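Local coordinates for protein mevalonate kinase, putative (Leishmania major, PDB 2HFS) that probably catalyses the ATP-dependent phosphorylation of (R)-mevalonate to (R)-5-phosphomevalonate, the first of three steps from mevalonate to isopentenyl diphosphate, at residues Thr45-Glu50 against Val120-Ala125; Leu86-Val91 against Asn140-Val145; Tyr189-Gly194 against Asp300-Ile305; Gly277-Lys282 against Val293-Ser298. One frame throughout, in Å; residues are numbered along the deposited sequence.

Interaction 1: Thr45-Glu50 against Val120-Ala125; sequences TECRLE and VAFSRA
T45 meets the helix through its backbone: its carbonyl O lies 3.4 Å from the methyl CB of A121, where the small alanine lets the helix come close to the strand. E46 and R48 turn their side chains off the other face of the strand, so the contact falls to C47 and L49. C47 points at the helix with SG anti to its backbone N (chi1 171°). Its CB rests 3.8 Å from CB of A121, while SG sits 3.8 Å from CB of A125, one helical turn further on. The same sulfur makes an oblique sulfur-aromatic contact with F122, 5.3 Å from SG to the ring centroid. L49 comes next. Its CD1 packs 3.6 Å from CB of A125, and CD2 reaches the edge of the F122 ring near its plane, 4.1 Å from CE1, the two side chains crossing at about a right angle. The F122 CB leaves the helix away from the strand; CG anti to the backbone N is the first step by which the ring comes back toward it. A121 and A125 thus give a smooth strip on which a strand can lie, with segment axes 7.0 Å apart and 34° from parallel. M100 of strand 97-103 touches C47, L49 and F122. Helix 114-130 lies on the sheet while also packing against helix 70-88 through F122 and against helix 136-146 through V120.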
loop_
_atom_site.group_PDB
_atom_site.type_symbol
_atom_site.label_atom_id
_atom_site.label_comp_id
_atom_site.label_asym_id
_atom_site.label_seq_id
_atom_site.Cartn_x
_atom_site.Cartn_y
_atom_site.Cartn_z
ATOM N N THR A 45 -10.368 -3.247 -0.238
ATOM C CA THR A 45 -10.956 -4.096 0.772
ATOM C C THR A 45 -12.258 -3.384 1.183
ATOM O O THR A 45 -12.270 -2.146 1.384
ATOM C CB THR A 45 -9.984 -4.215 1.970
ATOM O OG1 THR A 45 -8.869 -5.052 1.604
ATOM C CG2 THR A 45 -10.621 -4.952 3.125
ATOM N N GLU A 46 -13.351 -4.145 1.250
ATOM C CA GLU A 46 -14.647 -3.589 1.684
ATOM C C GLU A 46 -15.060 -4.115 3.066
ATOM O O GLU A 46 -14.817 -5.293 3.382
ATOM C CB GLU A 46 -15.725 -3.873 0.635
ATOM C CG GLU A 46 -17.132 -3.489 1.102
ATOM C CD GLU A 46 -18.210 -3.691 0.051
ATOM O OE1 GLU A 46 -18.051 -4.572 -0.822
ATOM O OE2 GLU A 46 -19.226 -2.958 0.113
ATOM N N CYS A 47 -15.636 -3.233 3.893
ATOM C CA CYS A 47 -16.177 -3.598 5.201
ATOM C C CYS A 47 -17.690 -3.326 5.225
ATOM O O CYS A 47 -18.153 -2.247 4.815
ATOM C CB CYS A 47 -15.455 -2.844 6.335
ATOM S SG CYS A 47 -16.246 -3.057 7.950
ATOM N N ARG A 48 -18.448 -4.324 5.677
ATOM C CA ARG A 48 -19.882 -4.208 5.900
ATOM C C ARG A 48 -20.109 -4.476 7.375
ATOM O O ARG A 48 -19.477 -5.384 7.955
ATOM C CB ARG A 48 -20.657 -5.259 5.095
ATOM C CG ARG A 48 -20.683 -5.088 3.587
ATOM C CD ARG A 48 -21.444 -6.216 2.841
ATOM N NE ARG A 48 -22.892 -6.107 3.029
ATOM C CZ ARG A 48 -23.829 -6.612 2.214
ATOM N NH1 ARG A 48 -23.489 -7.275 1.114
ATOM N NH2 ARG A 48 -25.115 -6.437 2.501
ATOM N N LEU A 49 -21.015 -3.701 7.959
ATOM C CA LEU A 49 -21.356 -3.797 9.365
ATOM C C LEU A 49 -22.860 -3.922 9.576
ATOM O O LEU A 49 -23.641 -3.382 8.809
ATOM C CB LEU A 49 -20.879 -2.542 10.093
ATOM C CG LEU A 49 -19.377 -2.288 10.160
ATOM C CD1 LEU A 49 -19.183 -0.966 10.887
ATOM C CD2 LEU A 49 -18.662 -3.421 10.913
ATOM N N GLU A 50 -23.245 -4.642 10.620
ATOM C CA GLU A 50 -24.610 -4.606 11.121
ATOM C C GLU A 50 -24.648 -4.861 12.615
ATOM O O GLU A 50 -23.739 -5.478 13.173
ATOM C CB GLU A 50 -25.468 -5.610 10.389
ATOM C CG GLU A 50 -24.942 -7.026 10.459
ATOM C CD GLU A 50 -25.835 -7.942 9.668
ATOM O OE1 GLU A 50 -25.748 -7.926 8.425
ATOM O OE2 GLU A 50 -26.644 -8.638 10.294
ATOM N N VAL A 120 -9.145 1.494 7.040
ATOM C CA VAL A 120 -9.851 2.544 6.304
ATOM C C VAL A 120 -11.297 2.120 6.053
ATOM O O VAL A 120 -12.233 2.847 6.403
ATOM C CB VAL A 120 -9.136 2.944 4.995
ATOM C CG1 VAL A 120 -10.044 3.776 4.103
ATOM C CG2 VAL A 120 -7.841 3.725 5.319
ATOM N N ALA A 121 -11.480 0.928 5.481
ATOM C CA ALA A 121 -12.822 0.426 5.175
ATOM C C ALA A 121 -13.697 0.400 6.434
ATOM O O ALA A 121 -14.863 0.835 6.410
ATOM C CB ALA A 121 -12.726 -0.966 4.548
ATOM N N PHE A 122 -13.117 -0.076 7.531
ATOM C CA PHE A 122 -13.776 -0.133 8.841
ATOM C C PHE A 122 -14.237 1.250 9.332
ATOM O O PHE A 122 -15.389 1.407 9.737
ATOM C CB PHE A 122 -12.814 -0.797 9.852
ATOM C CG PHE A 122 -13.429 -1.095 11.201
ATOM C CD1 PHE A 122 -14.759 -1.471 11.325
ATOM C CD2 PHE A 122 -12.645 -0.991 12.353
ATOM C CE1 PHE A 122 -15.316 -1.753 12.606
ATOM C CE2 PHE A 122 -13.177 -1.272 13.625
ATOM C CZ PHE A 122 -14.510 -1.657 13.748
ATOM N N SER A 123 -13.327 2.232 9.307
ATOM C CA SER A 123 -13.635 3.604 9.695
ATOM C C SER A 123 -14.791 4.173 8.891
ATOM O O SER A 123 -15.671 4.826 9.444
ATOM C CB SER A 123 -12.397 4.479 9.542
ATOM O OG SER A 123 -11.400 4.059 10.470
ATOM N N ARG A 124 -14.771 3.937 7.582
ATOM C CA ARG A 124 -15.847 4.365 6.698
ATOM C C ARG A 124 -17.181 3.700 7.049
ATOM O O ARG A 124 -18.199 4.378 7.131
ATOM C CB ARG A 124 -15.474 4.110 5.227
ATOM C CG ARG A 124 -14.393 5.071 4.678
ATOM C CD ARG A 124 -14.313 5.108 3.146
ATOM N NE ARG A 124 -13.242 5.973 2.646
ATOM C CZ ARG A 124 -13.278 7.302 2.639
ATOM N NH1 ARG A 124 -14.334 7.966 3.122
ATOM N NH2 ARG A 124 -12.245 7.975 2.161
ATOM N N ALA A 125 -17.169 2.383 7.262
ATOM C CA ALA A 125 -18.402 1.656 7.631
ATOM C C ALA A 125 -18.966 2.107 8.971
ATOM O O ALA A 125 -20.183 2.215 9.112
ATOM C CB ALA A 125 -18.164 0.160 7.637
#

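Interaction 2: Leu86-Val91 against Asn140-Val145; sequences LDHLKV and NLSAFV
H88, in the last turn of helix 70-88, lays its imidazole against L141, S142 and V145, residues on one side of helix 136-146. Its CB points at the opposing helix and lies 4.1 Å from CG1 of V145. CG follows anti to the backbone N (chi1 176°), carrying the ring out between the two helices. On one branch ND1 meets the other valine methyl, CG2 of V145, at 3.9 Å; this methyl sits over one face of the ring. On the other branch CD2 lies 3.7 Å from both OG and CA of S142. At the far end CE1 approaches CD2 of L141 at 3.7 Å and NE2 is only slightly farther from that methyl, the leucine side chain crossing the histidine at about a right angle. L89 joins from the side: its CD1 comes within 3.7 Å of OG of S142, although its CB does not point at the helix. Just beyond, K90 takes a positive phi (59°) in a Schellman motif that ends the helix, with V91 N bonded to L86 O. Serine suits the middle of the contact because it is small, and its hydroxyl is engaged with S123 of helix 114-130. No hydrogen bond joins the two segments. Across this contact the imidazole meets carbon atoms and the S142 hydroxyl at van der Waals distance, so here the fit rests on shape and not on directional polar bonds. A flat, partly polar ring is well suited to such a place, packing between two helices at the protein surface.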
loop_
_atom_site.group_PDB
_atom_site.type_symbol
_atom_site.label_atom_id
_atom_site.label_comp_id
_atom_site.label_asym_id
_atom_site.label_seq_id
_atom_site.Cartn_x
_atom_site.Cartn_y
_atom_site.Cartn_z
ATOM N N LEU A 86 -12.426 1.680 17.146
ATOM C CA LEU A 86 -13.648 1.800 17.938
ATOM C C LEU A 86 -13.487 2.837 19.050
ATOM O O LEU A 86 -14.343 3.718 19.201
ATOM C CB LEU A 86 -14.058 0.449 18.531
ATOM C CG LEU A 86 -14.525 -0.571 17.494
ATOM C CD1 LEU A 86 -14.694 -1.983 18.095
ATOM C CD2 LEU A 86 -15.809 -0.121 16.890
ATOM N N ASP A 87 -12.398 2.730 19.806
ATOM C CA ASP A 87 -12.102 3.690 20.896
ATOM C C ASP A 87 -11.975 5.120 20.363
ATOM O O ASP A 87 -12.510 6.055 20.952
ATOM C CB ASP A 87 -10.836 3.293 21.655
ATOM C CG ASP A 87 -10.985 1.974 22.410
ATOM O OD1 ASP A 87 -12.121 1.619 22.793
ATOM O OD2 ASP A 87 -10.015 1.224 22.651
ATOM N N HIS A 88 -11.276 5.279 19.242
ATOM C CA HIS A 88 -11.085 6.588 18.623
ATOM C C HIS A 88 -12.408 7.208 18.209
ATOM O O HIS A 88 -12.606 8.411 18.342
ATOM C CB HIS A 88 -10.164 6.472 17.406
ATOM C CG HIS A 88 -9.997 7.752 16.648
ATOM N ND1 HIS A 88 -9.228 8.801 17.109
ATOM C CD2 HIS A 88 -10.497 8.148 15.453
ATOM C CE1 HIS A 88 -9.258 9.785 16.226
ATOM N NE2 HIS A 88 -10.032 9.419 15.220
ATOM N N LEU A 89 -13.313 6.372 17.718
ATOM C CA LEU A 89 -14.617 6.838 17.250
ATOM C C LEU A 89 -15.690 6.841 18.339
ATOM O O LEU A 89 -16.864 7.134 18.067
ATOM C CB LEU A 89 -15.040 6.009 16.035
ATOM C CG LEU A 89 -14.101 6.289 14.856
ATOM C CD1 LEU A 89 -14.509 5.516 13.623
ATOM C CD2 LEU A 89 -14.047 7.798 14.567
ATOM N N LYS A 90 -15.266 6.512 19.559
ATOM C CA LYS A 90 -16.129 6.491 20.727
ATOM C C LYS A 90 -17.307 5.525 20.542
ATOM O O LYS A 90 -18.450 5.842 20.851
ATOM C CB LYS A 90 -16.590 7.919 21.074
ATOM C CG LYS A 90 -15.425 8.883 21.323
ATOM C CD LYS A 90 -14.948 8.835 22.758
ATOM C CE LYS A 90 -13.442 9.054 22.862
ATOM N NZ LYS A 90 -12.986 9.056 24.288
ATOM N N VAL A 91 -17.003 4.345 20.020
ATOM C CA VAL A 91 -18.000 3.316 19.808
ATOM C C VAL A 91 -17.825 2.264 20.910
ATOM O O VAL A 91 -16.706 1.813 21.180
ATOM C CB VAL A 91 -17.861 2.700 18.405
ATOM C CG1 VAL A 91 -18.857 1.604 18.216
ATOM C CG2 VAL A 91 -18.010 3.783 17.334
ATOM N N ASN A 140 -8.894 9.198 7.464
ATOM C CA ASN A 140 -7.439 8.995 7.404
ATOM C C ASN A 140 -6.757 8.961 8.779
ATOM O O ASN A 140 -5.917 8.103 9.028
ATOM C CB ASN A 140 -6.785 10.026 6.472
ATOM C CG ASN A 140 -5.381 9.628 6.035
ATOM O OD1 ASN A 140 -5.047 8.441 5.938
ATOM N ND2 ASN A 140 -4.555 10.628 5.749
ATOM N N LEU A 141 -7.175 9.863 9.671
ATOM C CA LEU A 141 -6.738 9.882 11.061
ATOM C C LEU A 141 -7.181 8.656 11.833
ATOM O O LEU A 141 -6.425 8.116 12.647
ATOM C CB LEU A 141 -7.275 11.118 11.786
ATOM C CG LEU A 141 -6.656 11.281 13.179
ATOM C CD1 LEU A 141 -5.255 11.834 13.016
ATOM C CD2 LEU A 141 -7.518 12.176 14.037
ATOM N N SER A 142 -8.417 8.235 11.596
ATOM C CA SER A 142 -8.950 7.059 12.261
ATOM C C SER A 142 -8.121 5.846 11.825
ATOM O O SER A 142 -7.750 5.026 12.665
ATOM C CB SER A 142 -10.426 6.873 11.907
ATOM O OG SER A 142 -10.992 5.813 12.648
ATOM N N ALA A 143 -7.840 5.754 10.520
ATOM C CA ALA A 143 -7.024 4.666 9.972
ATOM C C ALA A 143 -5.638 4.735 10.595
ATOM O O ALA A 143 -5.094 3.733 11.047
ATOM C CB ALA A 143 -6.952 4.745 8.454
ATOM N N PHE A 144 -5.090 5.940 10.671
ATOM C CA PHE A 144 -3.752 6.115 11.224
ATOM C C PHE A 144 -3.677 5.609 12.665
ATOM O O PHE A 144 -2.694 4.967 13.063
ATOM C CB PHE A 144 -3.312 7.575 11.151
ATOM C CG PHE A 144 -1.902 7.798 11.633
ATOM C CD1 PHE A 144 -0.825 7.527 10.805
ATOM C CD2 PHE A 144 -1.658 8.253 12.916
ATOM C CE1 PHE A 144 0.476 7.712 11.247
ATOM C CE2 PHE A 144 -0.360 8.434 13.368
ATOM C CZ PHE A 144 0.709 8.172 12.530
ATOM N N VAL A 145 -4.717 5.894 13.442
ATOM C CA VAL A 145 -4.745 5.478 14.842
ATOM C C VAL A 145 -4.801 3.949 14.864
ATOM O O VAL A 145 -4.063 3.300 15.606
ATOM C CB VAL A 145 -5.947 6.119 15.602
ATOM C CG1 VAL A 145 -6.313 5.325 16.861
ATOM C CG2 VAL A 145 -5.673 7.594 15.914
#

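Interaction 3: Tyr189-Gly194 against Asp300-Ile305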
loop_
_atom_site.group_PDB
_atom_site.type_symbol
_atom_site.label_atom_id
_atom_site.label_comp_id
_atom_site.label_asym_id
_atom_site.label_seq_id
_atom_site.Cartn_x
_atom_site.Cartn_y
_atom_site.Cartn_z
ATOM N N TYR A 189 -1.383 0.341 -15.892
ATOM C CA TYR A 189 -1.589 -1.085 -15.896
ATOM C C TYR A 189 -0.413 -1.753 -15.156
ATOM O O TYR A 189 0.708 -1.801 -15.677
ATOM C CB TYR A 189 -1.713 -1.588 -17.340
ATOM C CG TYR A 189 -2.948 -1.102 -18.085
ATOM C CD1 TYR A 189 -2.867 -0.050 -18.999
ATOM C CD2 TYR A 189 -4.191 -1.704 -17.890
ATOM C CE1 TYR A 189 -3.998 0.403 -19.688
ATOM C CE2 TYR A 189 -5.327 -1.261 -18.578
ATOM C CZ TYR A 189 -5.217 -0.206 -19.469
ATOM O OH TYR A 189 -6.338 0.236 -20.146
ATOM N N LEU A 190 -0.669 -2.228 -13.929
ATOM C CA LEU A 190 0.365 -2.781 -13.059
ATOM C C LEU A 190 0.318 -4.297 -12.935
ATOM O O LEU A 190 -0.770 -4.899 -12.868
ATOM C CB LEU A 190 0.268 -2.154 -11.650
ATOM C CG LEU A 190 0.388 -0.631 -11.525
ATOM C CD1 LEU A 190 0.295 -0.170 -10.066
ATOM C CD2 LEU A 190 1.690 -0.157 -12.135
ATOM N N VAL A 191 1.497 -4.920 -12.878
ATOM C CA VAL A 191 1.581 -6.314 -12.430
ATOM C C VAL A 191 2.345 -6.237 -11.105
ATOM O O VAL A 191 3.449 -5.714 -11.060
ATOM C CB VAL A 191 2.336 -7.250 -13.414
ATOM C CG1 VAL A 191 2.357 -8.656 -12.866
ATOM C CG2 VAL A 191 1.674 -7.262 -14.786
ATOM N N VAL A 192 1.727 -6.691 -10.024
ATOM C CA VAL A 192 2.411 -6.696 -8.744
ATOM C C VAL A 192 2.662 -8.144 -8.364
ATOM O O VAL A 192 1.789 -8.997 -8.550
ATOM C CB VAL A 192 1.621 -5.963 -7.644
ATOM C CG1 VAL A 192 2.411 -5.969 -6.311
ATOM C CG2 VAL A 192 1.273 -4.531 -8.081
ATOM N N VAL A 193 3.855 -8.425 -7.848
ATOM C CA VAL A 193 4.277 -9.825 -7.625
ATOM C C VAL A 193 4.709 -10.027 -6.175
ATOM O O VAL A 193 5.532 -9.267 -5.662
ATOM C CB VAL A 193 5.445 -10.196 -8.579
ATOM C CG1 VAL A 193 5.925 -11.608 -8.343
ATOM C CG2 VAL A 193 5.056 -10.007 -10.037
ATOM N N GLY A 194 4.170 -11.048 -5.514
ATOM C CA GLY A 194 4.579 -11.347 -4.161
ATOM C C GLY A 194 5.639 -12.437 -4.112
ATOM O O GLY A 194 5.498 -13.469 -4.800
ATOM N N ASP A 300 -3.210 -5.712 -22.757
ATOM C CA ASP A 300 -2.729 -6.857 -23.544
ATOM C C ASP A 300 -1.281 -7.246 -23.196
ATOM O O ASP A 300 -0.966 -8.424 -23.015
ATOM C CB ASP A 300 -2.869 -6.576 -25.049
ATOM C CG ASP A 300 -2.512 -7.781 -25.915
ATOM O OD1 ASP A 300 -2.718 -8.937 -25.468
ATOM O OD2 ASP A 300 -2.023 -7.667 -27.066
ATOM N N GLN A 301 -0.411 -6.247 -23.101
ATOM C CA GLN A 301 1.000 -6.480 -22.808
ATOM C C GLN A 301 1.192 -6.963 -21.374
ATOM O O GLN A 301 2.180 -7.627 -21.080
ATOM C CB GLN A 301 1.834 -5.225 -23.103
ATOM C CG GLN A 301 1.869 -4.882 -24.604
ATOM C CD GLN A 301 2.618 -3.595 -24.916
ATOM O OE1 GLN A 301 3.753 -3.393 -24.470
ATOM N NE2 GLN A 301 1.990 -2.731 -25.700
ATOM N N ARG A 302 0.235 -6.634 -20.502
ATOM C CA ARG A 302 0.178 -7.167 -19.139
ATOM C C ARG A 302 -0.033 -8.693 -19.163
ATOM O O ARG A 302 0.625 -9.434 -18.415
ATOM C CB ARG A 302 -0.920 -6.437 -18.339
ATOM C CG ARG A 302 -0.980 -6.748 -16.838
ATOM C CD ARG A 302 -1.674 -5.682 -15.990
ATOM N NE ARG A 302 -3.104 -5.556 -16.305
ATOM C CZ ARG A 302 -3.993 -4.898 -15.567
ATOM N NH1 ARG A 302 -3.624 -4.297 -14.443
ATOM N NH2 ARG A 302 -5.259 -4.839 -15.951
ATOM N N ASP A 303 -0.930 -9.150 -20.041
ATOM C CA ASP A 303 -1.182 -10.580 -20.264
ATOM C C ASP A 303 0.089 -11.342 -20.634
ATOM O O ASP A 303 0.255 -12.503 -20.260
ATOM C CB ASP A 303 -2.210 -10.789 -21.376
ATOM C CG ASP A 303 -3.591 -10.301 -21.003
ATOM O OD1 ASP A 303 -3.926 -10.307 -19.802
ATOM O OD2 ASP A 303 -4.428 -9.915 -21.854
ATOM N N ALA A 304 0.964 -10.681 -21.390
ATOM C CA ALA A 304 2.248 -11.260 -21.769
ATOM C C ALA A 304 3.182 -11.346 -20.559
ATOM O O ALA A 304 3.872 -12.355 -20.365
ATOM C CB ALA A 304 2.898 -10.459 -22.907
ATOM N N ILE A 305 3.205 -10.295 -19.744
ATOM C CA ILE A 305 4.047 -10.308 -18.548
ATOM C C ILE A 305 3.578 -11.374 -17.543
ATOM O O ILE A 305 4.398 -12.118 -17.017
ATOM C CB ILE A 305 4.139 -8.912 -17.901
ATOM C CG1 ILE A 305 4.702 -7.902 -18.907
ATOM C CG2 ILE A 305 4.981 -8.986 -16.612
ATOM C CD1 ILE A 305 4.308 -6.488 -18.652
#
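R302 is the first residue of the helical segment to touch the strand, and most of the contact is made along its side chain. CG, anti to the backbone N, presses on CG2 of V191 at 3.4 Å, the two side chains sliding past each other in opposite directions. CD lies 3.3 Å from the carbonyl O of L190. A bend at chi3 (65°) places NE, and beyond it NH1 gives a weak hydrogen bond to that same oxygen, 3.3 Å long, with O near the guanidinium plane. Arginine suits this place because its aliphatic part can lie on a valine while its tip serves a backbone carbonyl. CD2 of Y189 stands over one face of the guanidinium, 3.8 Å from NH2; the planes are 83° apart, so the tyrosine offers its edge. Here helix 299-312 lies on the four-stranded antiparallel sheet of the GHMP kinase C-terminal region, running nearly parallel to its strand 188-194, with the segment axes 15° apart. D303 turns its CB away from the strand, and its carboxylate forms a salt bridge with R321 of strand 318-324. I305, one turn after R302, points back at the sheet, its CG2 4.2 Å from CG2 of V191 and its side chain also touching A296 and C273.

Interaction 4: Gly277-Lys282 against Val293-Ser298; sequences GALGAK and VALAAS
L279 and L295 cross obliquely, CD1 of the first lying 4.0 Å from CD2 of the second. L279, its CG anti to the carbonyl carbon (chi1 -58°), also reaches A297, with CD2 4.0 Å from that alanine's CB. K282 and V293 lie side by side and point the same way, CG of the lysine 4.0 Å from CG1 of the valine. The lysine's chain then bends at chi3 and chi4, and its NZ forms a salt bridge with E27. On the opposite sheet face, CB of A281 meets CB of A294 at 4.0 Å; their CA atoms are just 4.1 Å apart, and C273 of helix 264-275 packs on both, where methyl groups suit the close spacing. The backbones are tied by K282 N to V293 O and V293 N to K282 O, 3.0 and 2.9 Å, and further on by L295 N to G280 O and L279 N to L295 O. Beyond these bonds a water bridges G277 O and A297 N. G277, with phi 95°, ends the preceding helix in a Schellman motif, a backbone shape that calls for glycine. Strands 280-284 and 291-296 form an antiparallel beta hairpin, with 280-284 an outermost strand of the GHMP kinase C-terminal sheet.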
loop_
_atom_site.group_PDB
_atom_site.type_symbol
_atom_site.label_atom_id
_atom_site.label_comp_id
_atom_site.label_asym_id
_atom_site.label_seq_id
_atom_site.Cartn_x
_atom_site.Cartn_y
_atom_site.Cartn_z
ATOM N N GLY A 277 8.558 -7.401 -21.571
ATOM C CA GLY A 277 8.186 -6.109 -22.125
ATOM C C GLY A 277 7.637 -5.095 -21.144
ATOM O O GLY A 277 7.034 -4.106 -21.558
ATOM N N ALA A 278 7.842 -5.312 -19.845
ATOM C CA ALA A 278 7.502 -4.276 -18.868
ATOM C C ALA A 278 8.200 -2.981 -19.249
ATOM O O ALA A 278 9.356 -2.998 -19.644
ATOM C CB ALA A 278 7.906 -4.682 -17.459
ATOM N N LEU A 279 7.495 -1.862 -19.122
ATOM C CA LEU A 279 8.085 -0.552 -19.348
ATOM C C LEU A 279 9.092 -0.245 -18.251
ATOM O O LEU A 279 10.096 0.418 -18.492
ATOM C CB LEU A 279 7.018 0.549 -19.400
ATOM C CG LEU A 279 5.900 0.464 -20.435
ATOM C CD1 LEU A 279 5.037 1.713 -20.354
ATOM C CD2 LEU A 279 6.503 0.277 -21.826
ATOM N N GLY A 280 8.810 -0.734 -17.042
ATOM C CA GLY A 280 9.746 -0.662 -15.917
ATOM C C GLY A 280 9.330 -1.671 -14.868
ATOM O O GLY A 280 8.181 -2.093 -14.850
ATOM N N ALA A 281 10.250 -2.028 -13.970
ATOM C CA ALA A 281 9.934 -2.980 -12.911
ATOM C C ALA A 281 10.937 -2.814 -11.784
ATOM O O ALA A 281 12.125 -2.577 -12.023
ATOM C CB ALA A 281 9.979 -4.397 -13.442
ATOM N N LYS A 282 10.463 -2.949 -10.553
ATOM C CA LYS A 282 11.328 -2.683 -9.412
ATOM C C LYS A 282 10.691 -3.262 -8.176
ATOM O O LYS A 282 9.477 -3.479 -8.133
ATOM C CB LYS A 282 11.537 -1.168 -9.223
ATOM C CG LYS A 282 10.221 -0.369 -9.040
ATOM C CD LYS A 282 10.481 1.132 -8.853
ATOM C CE LYS A 282 11.037 1.489 -7.457
ATOM N NZ LYS A 282 9.987 1.378 -6.400
ATOM N N VAL A 293 6.803 -4.426 -8.419
ATOM C CA VAL A 293 5.787 -3.837 -9.272
ATOM C C VAL A 293 6.354 -3.643 -10.679
ATOM O O VAL A 293 7.504 -3.225 -10.834
ATOM C CB VAL A 293 5.267 -2.494 -8.688
ATOM C CG1 VAL A 293 6.415 -1.464 -8.463
ATOM C CG2 VAL A 293 4.220 -1.919 -9.578
ATOM N N ALA A 294 5.558 -3.985 -11.690
ATOM C CA ALA A 294 5.957 -3.777 -13.086
ATOM C C ALA A 294 4.921 -2.863 -13.728
ATOM O O ALA A 294 3.725 -2.958 -13.403
ATOM C CB ALA A 294 6.028 -5.111 -13.821
ATOM N N LEU A 295 5.371 -1.983 -14.623
ATOM C CA LEU A 295 4.449 -1.145 -15.404
ATOM C C LEU A 295 4.289 -1.704 -16.815
ATOM O O LEU A 295 5.276 -1.924 -17.511
ATOM C CB LEU A 295 4.939 0.298 -15.482
ATOM C CG LEU A 295 4.116 1.302 -16.290
ATOM C CD1 LEU A 295 2.743 1.629 -15.633
ATOM C CD2 LEU A 295 4.914 2.563 -16.498
ATOM N N ALA A 296 3.048 -1.919 -17.226
ATOM C CA ALA A 296 2.747 -2.430 -18.570
ATOM C C ALA A 296 2.229 -1.284 -19.435
ATOM O O ALA A 296 1.682 -0.313 -18.913
ATOM C CB ALA A 296 1.705 -3.555 -18.496
ATOM N N ALA A 297 2.378 -1.404 -20.754
ATOM C CA ALA A 297 1.974 -0.321 -21.660
ATOM C C ALA A 297 0.477 -0.344 -21.932
ATOM O O ALA A 297 -0.102 0.671 -22.342
ATOM C CB ALA A 297 2.755 -0.389 -22.980
ATOM N N SER A 298 -0.136 -1.503 -21.704
ATOM C CA SER A 298 -1.546 -1.731 -21.990
ATOM C C SER A 298 -2.017 -2.957 -21.216
ATOM O O SER A 298 -1.227 -3.588 -20.519
ATOM C CB SER A 298 -1.737 -1.976 -23.485
ATOM O OG SER A 298 -1.096 -3.177 -23.876
HETATM O O HOH W 1 4.492 -2.975 -21.665
#

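The four contacts fall into two groups. Interactions 1 and 2, with centres 12 Å apart, share a set of packed helices: S123 OG and S142 OG are 2.8 Å apart, a probable hydrogen bond, and F122 CZ packs 3.7 Å from L86 CD2. Interactions 3 and 4, centres 7 Å apart, share the C-terminal sheet, where A294 N probably bonds to V191 O and A296 N to Y189 O, both 2.8 Å; strand 291-296 of interaction 4 leads into the helix of interaction 3. Interactions 2 and 4 lie on opposite sides of the chain's centre, 37 Å between centres. K282 of interaction 4 reaches toward the N-terminal part of the chain through E27.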